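Local coordinates for protein cruciferin (Brassica napus, PDB 3KGL) that probably serves as a nutrient reservoir in the seed, as a storage globulin of the 11S family, at residues Lys301-Ile307 with Glu446-His451. Numbering follows the deposited sequence.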
loop_
_atom_site.group_PDB
_atom_site.type_symbol
_atom_site.label_atom_id
_atom_site.label_comp_id
_atom_site.label_asym_id
_atom_site.label_seq_id
_atom_site.Cartn_x
_atom_site.Cartn_y
_atom_site.Cartn_z
ATOM N N LYS A 301 21.622 -29.716 7.687
ATOM C CA LYS A 301 22.560 -30.413 8.551
ATOM C C LYS A 301 21.800 -31.644 9.135
ATOM O O LYS A 301 20.992 -31.498 10.056
ATOM C CB LYS A 301 23.096 -29.448 9.658
ATOM C CG LYS A 301 23.686 -28.055 9.178
ATOM C CD LYS A 301 24.042 -27.056 10.355
ATOM C CE LYS A 301 24.855 -25.748 9.942
ATOM N NZ LYS A 301 24.169 -24.358 9.787
ATOM N N PRO A 302 22.044 -32.858 8.586
ATOM C CA PRO A 302 21.235 -34.064 8.846
ATOM C C PRO A 302 21.365 -34.650 10.254
ATOM O O PRO A 302 20.549 -35.476 10.678
ATOM C CB PRO A 302 21.752 -35.069 7.810
ATOM C CG PRO A 302 22.536 -34.263 6.825
ATOM C CD PRO A 302 23.119 -33.144 7.627
ATOM N N GLN A 303 22.405 -34.247 10.963
ATOM C CA GLN A 303 22.449 -34.443 12.402
ATOM C C GLN A 303 21.420 -33.533 13.100
ATOM O O GLN A 303 20.721 -33.965 14.013
ATOM C CB GLN A 303 23.855 -34.111 12.910
ATOM C CG GLN A 303 24.584 -33.082 12.027
ATOM C CD GLN A 303 25.500 -32.149 12.805
ATOM O OE1 GLN A 303 25.803 -31.040 12.353
ATOM N NE2 GLN A 303 25.940 -32.591 13.983
ATOM N N LEU A 304 21.329 -32.281 12.646
ATOM C CA LEU A 304 20.544 -31.227 13.303
ATOM C C LEU A 304 19.137 -31.006 12.744
ATOM O O LEU A 304 18.193 -30.840 13.512
ATOM C CB LEU A 304 21.300 -29.903 13.240
ATOM C CG LEU A 304 22.014 -29.460 14.504
ATOM C CD1 LEU A 304 21.985 -30.583 15.510
ATOM C CD2 LEU A 304 23.439 -29.034 14.172
ATOM N N GLY A 305 19.005 -30.968 11.419
ATOM C CA GLY A 305 17.711 -30.775 10.776
ATOM C C GLY A 305 17.802 -29.893 9.544
ATOM O O GLY A 305 18.901 -29.633 9.069
ATOM N N TYR A 306 16.663 -29.437 9.014
ATOM C CA TYR A 306 16.683 -28.487 7.888
ATOM C C TYR A 306 15.788 -27.280 8.062
ATOM O O TYR A 306 14.911 -27.251 8.921
ATOM C CB TYR A 306 16.326 -29.156 6.556
ATOM C CG TYR A 306 14.924 -29.699 6.477
ATOM C CD1 TYR A 306 14.011 -29.203 5.548
ATOM C CD2 TYR A 306 14.509 -30.723 7.329
ATOM C CE1 TYR A 306 12.710 -29.717 5.472
ATOM C CE2 TYR A 306 13.223 -31.244 7.263
ATOM C CZ TYR A 306 12.323 -30.743 6.336
ATOM O OH TYR A 306 11.046 -31.275 6.284
ATOM N N ILE A 307 16.029 -26.277 7.225
ATOM C CA ILE A 307 15.071 -25.201 7.012
ATOM C C ILE A 307 14.895 -24.980 5.528
ATOM O O ILE A 307 15.867 -24.747 4.812
ATOM C CB ILE A 307 15.522 -23.895 7.622
ATOM C CG1 ILE A 307 15.550 -24.024 9.145
ATOM C CG2 ILE A 307 14.573 -22.795 7.185
ATOM C CD1 ILE A 307 16.335 -22.954 9.835
ATOM N N GLU A 446 28.752 -21.885 12.639
ATOM C CA GLU A 446 27.495 -22.256 11.990
ATOM C C GLU A 446 26.681 -21.010 11.626
ATOM O O GLU A 446 26.791 -19.970 12.283
ATOM C CB GLU A 446 26.665 -23.227 12.844
ATOM C CG GLU A 446 26.698 -22.962 14.332
ATOM C CD GLU A 446 27.583 -23.939 15.066
ATOM O OE1 GLU A 446 27.604 -25.130 14.670
ATOM O OE2 GLU A 446 28.246 -23.519 16.042
ATOM N N THR A 447 25.870 -21.123 10.578
ATOM C CA THR A 447 25.171 -19.970 10.026
ATOM C C THR A 447 23.818 -19.719 10.684
ATOM O O THR A 447 23.501 -18.590 11.104
ATOM C CB THR A 447 24.972 -20.152 8.512
ATOM O OG1 THR A 447 26.132 -19.665 7.829
ATOM C CG2 THR A 447 23.745 -19.395 8.022
ATOM N N THR A 448 23.037 -20.791 10.769
ATOM C CA THR A 448 21.658 -20.717 11.214
ATOM C C THR A 448 21.336 -21.794 12.265
ATOM O O THR A 448 20.864 -21.473 13.360
ATOM C CB THR A 448 20.704 -20.829 10.005
ATOM O OG1 THR A 448 20.645 -19.568 9.322
ATOM C CG2 THR A 448 19.311 -21.223 10.452
ATOM N N LEU A 449 21.600 -23.060 11.927
ATOM C CA LEU A 449 21.381 -24.195 12.835
ATOM C C LEU A 449 22.615 -24.530 13.670
ATOM O O LEU A 449 23.744 -24.325 13.227
ATOM C CB LEU A 449 20.979 -25.449 12.050
ATOM C CG LEU A 449 19.498 -25.729 11.835
ATOM C CD1 LEU A 449 19.313 -27.176 11.415
ATOM C CD2 LEU A 449 18.744 -25.447 13.115
ATOM N N THR A 450 22.399 -25.064 14.870
ATOM C CA THR A 450 23.504 -25.536 15.702
ATOM C C THR A 450 23.047 -26.485 16.817
ATOM O O THR A 450 21.855 -26.582 17.110
ATOM C CB THR A 450 24.289 -24.358 16.292
ATOM O OG1 THR A 450 25.405 -24.859 17.037
ATOM C CG2 THR A 450 23.405 -23.539 17.189
ATOM N N HIS A 451 23.993 -27.188 17.435
ATOM C CA HIS A 451 23.675 -28.034 18.590
ATOM C C HIS A 451 23.924 -27.282 19.895
ATOM O O HIS A 451 24.784 -26.409 19.946
ATOM C CB HIS A 451 24.495 -29.330 18.569
ATOM C CG HIS A 451 23.903 -30.431 19.397
ATOM N ND1 HIS A 451 22.972 -31.319 18.902
ATOM C CD2 HIS A 451 24.101 -30.779 20.692
ATOM C CE1 HIS A 451 22.625 -32.170 19.853
ATOM N NE2 HIS A 451 23.297 -31.864 20.949
#
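Van der Waals packing, centred on the apolar pair Leu304 and Leu449, does most of the work here. Leu449, the most heavily covered residue of Glu446-His451, sends its side chain onto the hairpin turn that joins strands 297-301 and 305-310: CD1 of Leu449 lies 3.8 Å from CB of Leu304 and 3.4 Å from the carbonyl O of Gly305. Leu304 answers from the turn, its CD2 reaching the carbonyl C of Thr450 at 3.7 Å and its CD1 touching the edge of the His451 ring, 3.6 Å from ND1. Further along, CD1 of Ile307 meets CG2 of Thr448 at 3.5 Å.

The polar share is small. Lys301 lays its aliphatic chain beside Leu449, with its CD 3.9 Å from CB of Leu449, and its NZ gives one weak hydrogen bond to O of Leu449 at 3.5 Å. Glu446 pairs instead with Lys233 of the second subunit in a salt bridge.

Within the turn, Gly305 N bonds very closely to Lys301 O at 2.5 Å. The phi/psi of Gly305, 142/-168, would jam a CB against the preceding carbonyl.

No backbone hydrogen bonds link the segments: strand 449-451 pairs with 334-341, in the other sheet of the C-terminal cupin domain. With one weak lysine bond across it, the junction of the two sheets of the cupin beta-barrel should depend on close side-chain fit, chiefly of Leu304 and Leu449, rather than on directed hydrogen bonds.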